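Local coordinates for protein peptidoglycan glycosyltransferase (Atopobium parvulum, PDB 4OVD) that belongs to the penicillin-binding proteins, with a dimerisation domain and a transpeptidase domain, at residues A[222-236]-A[258-270]. Sequence-based numbering, arbitrary orientation.
Sequences SIDIELQKKAEEQLT and GEIYAAASYPLPD
From Ser222 beside Glu259 to Thr236 beside Tyr266, the two segments run in the same sense: helix 225-236 crosses strand 262-266 at -29°, with axes 7.4 Å apart at closest approach. The backbones join directly just before the helix, where Asp224 N donates to Tyr261 O over 2.9 Å, nearly straight at 170° and on a carbonyl lone pair. Asp224 is also the N-cap: its OD1 accepts from Leu227 N, and Arg556 forms a salt bridge with the same oxygen.

The main polar link beyond this is the Gln228 amide, which grips both backbone polar atoms of Ala263. Ala263 N reaches Gln228 OE1 at 3.0 Å in the plane of the Gln228 side-chain carbonyl, whereas Gln228 NE2 gives to Ala263 O at 2.9 Å from above the plane of the Ala263 carbonyl. With CG anti to the backbone N, the bend at chi2 (66°) lays the amide against the strand edge. The second bond from Gln228 NE2, to Glu232 OE2 at 2.9 Å, lies in the amide plane too, so three bonds fix the rotation of the amide; Glu232 OE2 additionally accepts from Gly160 N.

Small residues permit the close approach. Ala262 CB sits 4.1 Å from Ala231 CB and is flanked by Leu227, while Leu235 CD2 lies over the backbone from Ala264 to Tyr266. At the far end Thr236 OG1 meets the Tyr266 ring at its edge, and Leu268 CD1 packs 3.8 Å from Glu232 CB.

In the outermost strand of the five-stranded antiparallel sheet, a classic beta bulge sets Tyr261 and Ala262 together opposite Ala252 of strand 248-253. A helix laid along this sheet, with helix 542-556 also touching Ala231, is consistent with the alpha/beta core of penicillin-binding transpeptidase domains.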
loop_
_atom_site.group_PDB
_atom_site.type_symbol
_atom_site.label_atom_id
_atom_site.label_comp_id
_atom_site.label_asym_id
_atom_site.label_seq_id
_atom_site.Cartn_x
_atom_site.Cartn_y
_atom_site.Cartn_z
ATOM N N SER A 222 -1.251 2.373 15.546
ATOM C CA SER A 222 0.047 1.805 15.219
ATOM C C SER A 222 1.028 2.842 14.724
ATOM O O SER A 222 2.201 2.572 14.619
ATOM C CB SER A 222 -0.141 0.741 14.140
ATOM O OG SER A 222 -0.939 1.230 13.103
ATOM N N ILE A 223 0.546 4.029 14.399
ATOM C CA ILE A 223 1.399 5.079 13.856
ATOM C C ILE A 223 2.507 5.563 14.748
ATOM O O ILE A 223 2.269 5.730 15.924
ATOM C CB ILE A 223 0.531 6.316 13.567
ATOM C CG1 ILE A 223 -0.401 6.016 12.418
ATOM C CG2 ILE A 223 1.379 7.530 13.202
ATOM C CD1 ILE A 223 0.297 5.794 11.103
ATOM N N ASP A 224 3.702 5.802 14.202
ATOM C CA ASP A 224 4.816 6.368 14.991
ATOM C C ASP A 224 4.876 7.772 14.452
ATOM O O ASP A 224 5.218 8.026 13.305
ATOM C CB ASP A 224 6.136 5.645 14.803
ATOM C CG ASP A 224 7.267 6.275 15.651
ATOM O OD1 ASP A 224 7.462 7.504 15.500
ATOM O OD2 ASP A 224 7.977 5.553 16.422
ATOM N N ILE A 225 4.489 8.706 15.280
ATOM C CA ILE A 225 4.330 10.079 14.806
ATOM C C ILE A 225 5.573 10.703 14.259
ATOM O O ILE A 225 5.498 11.475 13.317
ATOM C CB ILE A 225 3.684 10.967 15.884
ATOM C CG1 ILE A 225 3.102 12.254 15.267
ATOM C CG2 ILE A 225 4.642 11.170 17.046
ATOM C CD1 ILE A 225 1.960 11.987 14.331
ATOM N N GLU A 226 6.719 10.384 14.834
ATOM C CA GLU A 226 7.973 10.932 14.290
ATOM C C GLU A 226 8.283 10.334 12.893
ATOM O O GLU A 226 8.796 11.000 11.999
ATOM C CB GLU A 226 9.136 10.685 15.262
ATOM C CG GLU A 226 10.142 11.813 15.231
ATOM C CD GLU A 226 9.557 13.143 15.704
ATOM O OE1 GLU A 226 8.660 13.165 16.590
ATOM O OE2 GLU A 226 10.010 14.194 15.198
ATOM N N LEU A 227 7.920 9.071 12.687
ATOM C CA LEU A 227 8.117 8.441 11.390
ATOM C C LEU A 227 7.102 8.991 10.390
ATOM O O LEU A 227 7.340 9.078 9.199
ATOM C CB LEU A 227 7.985 6.936 11.524
ATOM C CG LEU A 227 8.438 6.250 10.260
ATOM C CD1 LEU A 227 9.870 6.686 9.945
ATOM C CD2 LEU A 227 8.316 4.750 10.479
ATOM N N GLN A 228 5.979 9.425 10.892
ATOM C CA GLN A 228 4.957 9.984 10.033
ATOM C C GLN A 228 5.451 11.292 9.497
ATOM O O GLN A 228 5.267 11.605 8.346
ATOM C CB GLN A 228 3.650 10.152 10.822
ATOM C CG GLN A 228 2.540 10.762 10.027
ATOM C CD GLN A 228 2.095 9.885 8.909
ATOM O OE1 GLN A 228 2.235 8.643 8.968
ATOM N NE2 GLN A 228 1.535 10.506 7.871
ATOM N N LYS A 229 6.150 12.045 10.321
ATOM C CA LYS A 229 6.665 13.343 9.890
ATOM C C LYS A 229 7.703 13.224 8.789
ATOM O O LYS A 229 7.762 14.023 7.861
ATOM C CB LYS A 229 7.272 14.029 11.118
ATOM C CG LYS A 229 7.858 15.397 10.877
ATOM C CD LYS A 229 8.582 15.843 12.149
ATOM C CE LYS A 229 9.160 17.233 12.012
ATOM N NZ LYS A 229 8.028 18.185 11.823
ATOM N N LYS A 230 8.593 12.268 8.947
ATOM C CA LYS A 230 9.597 11.973 7.928
ATOM C C LYS A 230 8.925 11.493 6.661
ATOM O O LYS A 230 9.330 11.879 5.573
ATOM C CB LYS A 230 10.530 10.872 8.392
ATOM C CG LYS A 230 11.403 11.234 9.582
ATOM C CD LYS A 230 12.264 10.040 9.973
ATOM C CE LYS A 230 13.083 10.341 11.198
ATOM N NZ LYS A 230 13.949 11.487 10.857
ATOM N N ALA A 231 7.939 10.600 6.781
ATOM C CA ALA A 231 7.244 10.115 5.595
ATOM C C ALA A 231 6.690 11.287 4.799
ATOM O O ALA A 231 6.837 11.358 3.570
ATOM C CB ALA A 231 6.121 9.171 5.965
ATOM N N GLU A 232 6.097 12.245 5.510
ATOM C CA GLU A 232 5.504 13.394 4.844
ATOM C C GLU A 232 6.505 14.290 4.198
ATOM O O GLU A 232 6.324 14.741 3.075
ATOM C CB GLU A 232 4.638 14.170 5.834
ATOM C CG GLU A 232 3.452 13.321 6.296
ATOM C CD GLU A 232 2.477 14.052 7.205
ATOM O OE1 GLU A 232 2.742 15.250 7.488
ATOM O OE2 GLU A 232 1.441 13.431 7.603
ATOM N N GLU A 233 7.597 14.557 4.888
ATOM C CA GLU A 233 8.566 15.447 4.323
ATOM C C GLU A 233 9.323 14.813 3.182
ATOM O O GLU A 233 9.582 15.469 2.156
ATOM C CB GLU A 233 9.458 16.036 5.422
ATOM C CG GLU A 233 10.382 15.079 6.166
ATOM C CD GLU A 233 10.913 15.664 7.490
ATOM O OE1 GLU A 233 10.272 16.577 8.051
ATOM O OE2 GLU A 233 11.933 15.177 8.012
ATOM N N GLN A 234 9.642 13.524 3.312
ATOM C CA GLN A 234 10.320 12.806 2.236
ATOM C C GLN A 234 9.439 12.635 1.003
ATOM O O GLN A 234 9.887 12.839 -0.118
ATOM C CB GLN A 234 10.928 11.500 2.745
ATOM C CG GLN A 234 12.093 11.829 3.679
ATOM C CD GLN A 234 12.808 10.644 4.245
ATOM O OE1 GLN A 234 13.152 9.731 3.522
ATOM N NE2 GLN A 234 13.074 10.674 5.561
ATOM N N LEU A 235 8.164 12.333 1.203
ATOM C CA LEU A 235 7.285 12.232 0.053
ATOM C C LEU A 235 7.181 13.629 -0.596
ATOM O O LEU A 235 7.300 13.773 -1.801
ATOM C CB LEU A 235 5.920 11.691 0.477
ATOM C CG LEU A 235 4.864 11.753 -0.622
ATOM C CD1 LEU A 235 5.305 10.997 -1.853
ATOM C CD2 LEU A 235 3.548 11.233 -0.139
ATOM N N THR A 236 7.013 14.674 0.192
ATOM C CA THR A 236 6.914 16.038 -0.417
ATOM C C THR A 236 8.155 16.384 -1.238
ATOM O O THR A 236 8.044 16.831 -2.405
ATOM C CB THR A 236 6.649 17.116 0.653
ATOM O OG1 THR A 236 5.470 16.766 1.381
ATOM C CG2 THR A 236 6.500 18.506 0.045
ATOM N N GLY A 258 0.438 -6.448 10.390
ATOM C CA GLY A 258 -0.368 -5.582 9.561
ATOM C C GLY A 258 -0.428 -4.141 10.034
ATOM O O GLY A 258 -0.963 -3.299 9.328
ATOM N N GLU A 259 0.169 -3.820 11.176
ATOM C CA GLU A 259 0.129 -2.441 11.726
ATOM C C GLU A 259 0.870 -1.474 10.839
ATOM O O GLU A 259 1.930 -1.828 10.338
ATOM C CB GLU A 259 0.758 -2.398 13.123
ATOM C CG GLU A 259 -0.073 -3.147 14.154
ATOM C CD GLU A 259 0.598 -3.265 15.550
ATOM O OE1 GLU A 259 1.776 -2.827 15.712
ATOM O OE2 GLU A 259 -0.071 -3.803 16.490
ATOM N N ILE A 260 0.291 -0.281 10.621
ATOM C CA ILE A 260 0.885 0.769 9.777
ATOM C C ILE A 260 1.634 1.793 10.605
ATOM O O ILE A 260 1.054 2.506 11.490
ATOM C CB ILE A 260 -0.179 1.417 8.929
ATOM C CG1 ILE A 260 -0.770 0.369 7.957
ATOM C CG2 ILE A 260 0.404 2.587 8.104
ATOM C CD1 ILE A 260 -2.141 0.765 7.405
ATOM N N TYR A 261 2.936 1.865 10.367
ATOM C CA TYR A 261 3.742 2.763 11.118
ATOM C C TYR A 261 3.649 4.172 10.629
ATOM O O TYR A 261 3.793 5.102 11.420
ATOM C CB TYR A 261 5.194 2.375 11.072
ATOM C CG TYR A 261 5.512 1.003 11.536
ATOM C CD1 TYR A 261 5.356 0.644 12.876
ATOM C CD2 TYR A 261 6.113 0.113 10.675
ATOM C CE1 TYR A 261 5.685 -0.623 13.311
ATOM C CE2 TYR A 261 6.479 -1.156 11.098
ATOM C CZ TYR A 261 6.293 -1.509 12.415
ATOM O OH TYR A 261 6.668 -2.759 12.775
ATOM N N ALA A 262 3.474 4.322 9.334
ATOM C CA ALA A 262 3.345 5.641 8.685
ATOM C C ALA A 262 2.718 5.514 7.318
ATOM O O ALA A 262 2.845 4.499 6.673
ATOM C CB ALA A 262 4.689 6.297 8.550
ATOM N N ALA A 263 2.007 6.545 6.883
ATOM C CA ALA A 263 1.397 6.524 5.579
ATOM C C ALA A 263 0.976 7.904 5.165
ATOM O O ALA A 263 0.424 8.689 5.977
ATOM C CB ALA A 263 0.193 5.573 5.588
ATOM N N ALA A 264 1.210 8.227 3.904
ATOM C CA ALA A 264 0.814 9.533 3.406
ATOM C C ALA A 264 0.672 9.579 1.901
ATOM O O ALA A 264 1.237 8.765 1.202
ATOM C CB ALA A 264 1.822 10.581 3.867
ATOM N N SER A 265 -0.148 10.513 1.437
ATOM C CA SER A 265 -0.359 10.796 0.044
ATOM C C SER A 265 -0.183 12.306 -0.152
ATOM O O SER A 265 -0.495 13.083 0.699
ATOM C CB SER A 265 -1.800 10.398 -0.372
ATOM O OG SER A 265 -1.875 9.017 -0.425
ATOM N N TYR A 266 0.286 12.688 -1.308
ATOM C CA TYR A 266 0.515 14.050 -1.672
ATOM C C TYR A 266 -0.502 14.295 -2.755
ATOM O O TYR A 266 -0.601 13.474 -3.680
ATOM C CB TYR A 266 1.942 14.264 -2.217
ATOM C CG TYR A 266 2.254 15.693 -2.556
ATOM C CD1 TYR A 266 1.803 16.252 -3.732
ATOM C CD2 TYR A 266 3.008 16.497 -1.705
ATOM C CE1 TYR A 266 2.055 17.581 -4.037
ATOM C CE2 TYR A 266 3.265 17.829 -2.012
ATOM C CZ TYR A 266 2.774 18.358 -3.169
ATOM O OH TYR A 266 3.036 19.653 -3.514
ATOM N N PRO A 267 -1.210 15.452 -2.706
ATOM C CA PRO A 267 -1.092 16.541 -1.722
ATOM C C PRO A 267 -1.557 16.235 -0.326
ATOM O O PRO A 267 -2.511 15.454 -0.120
ATOM C CB PRO A 267 -1.959 17.694 -2.307
ATOM C CG PRO A 267 -2.605 17.172 -3.534
ATOM C CD PRO A 267 -1.940 15.860 -3.917
ATOM N N LEU A 268 -0.923 16.923 0.627
ATOM C CA LEU A 268 -1.209 16.780 2.024
ATOM C C LEU A 268 -2.052 17.962 2.411
ATOM O O LEU A 268 -2.009 18.992 1.742
ATOM C CB LEU A 268 0.069 16.832 2.837
ATOM C CG LEU A 268 0.980 15.611 2.831
ATOM C CD1 LEU A 268 2.402 15.951 3.285
ATOM C CD2 LEU A 268 0.351 14.567 3.734
ATOM N N PRO A 269 -2.859 17.819 3.450
ATOM C CA PRO A 269 -3.661 18.993 3.836
ATOM C C PRO A 269 -3.075 19.825 4.996
ATOM O O PRO A 269 -2.237 19.333 5.744
ATOM C CB PRO A 269 -4.910 18.357 4.380
ATOM C CG PRO A 269 -4.405 17.136 5.050
ATOM C CD PRO A 269 -3.223 16.647 4.236
ATOM N N ASP A 270 -3.610 21.028 5.204
ATOM C CA ASP A 270 -3.205 21.875 6.335
ATOM C C ASP A 270 -4.352 22.760 6.818
ATOM O O ASP A 270 -5.206 23.173 6.021
ATOM C CB ASP A 270 -2.032 22.778 5.983
ATOM C CG ASP A 270 -2.426 23.906 5.062
ATOM O OD1 ASP A 270 -3.294 23.659 4.193
ATOM O OD2 ASP A 270 -1.856 25.021 5.200
#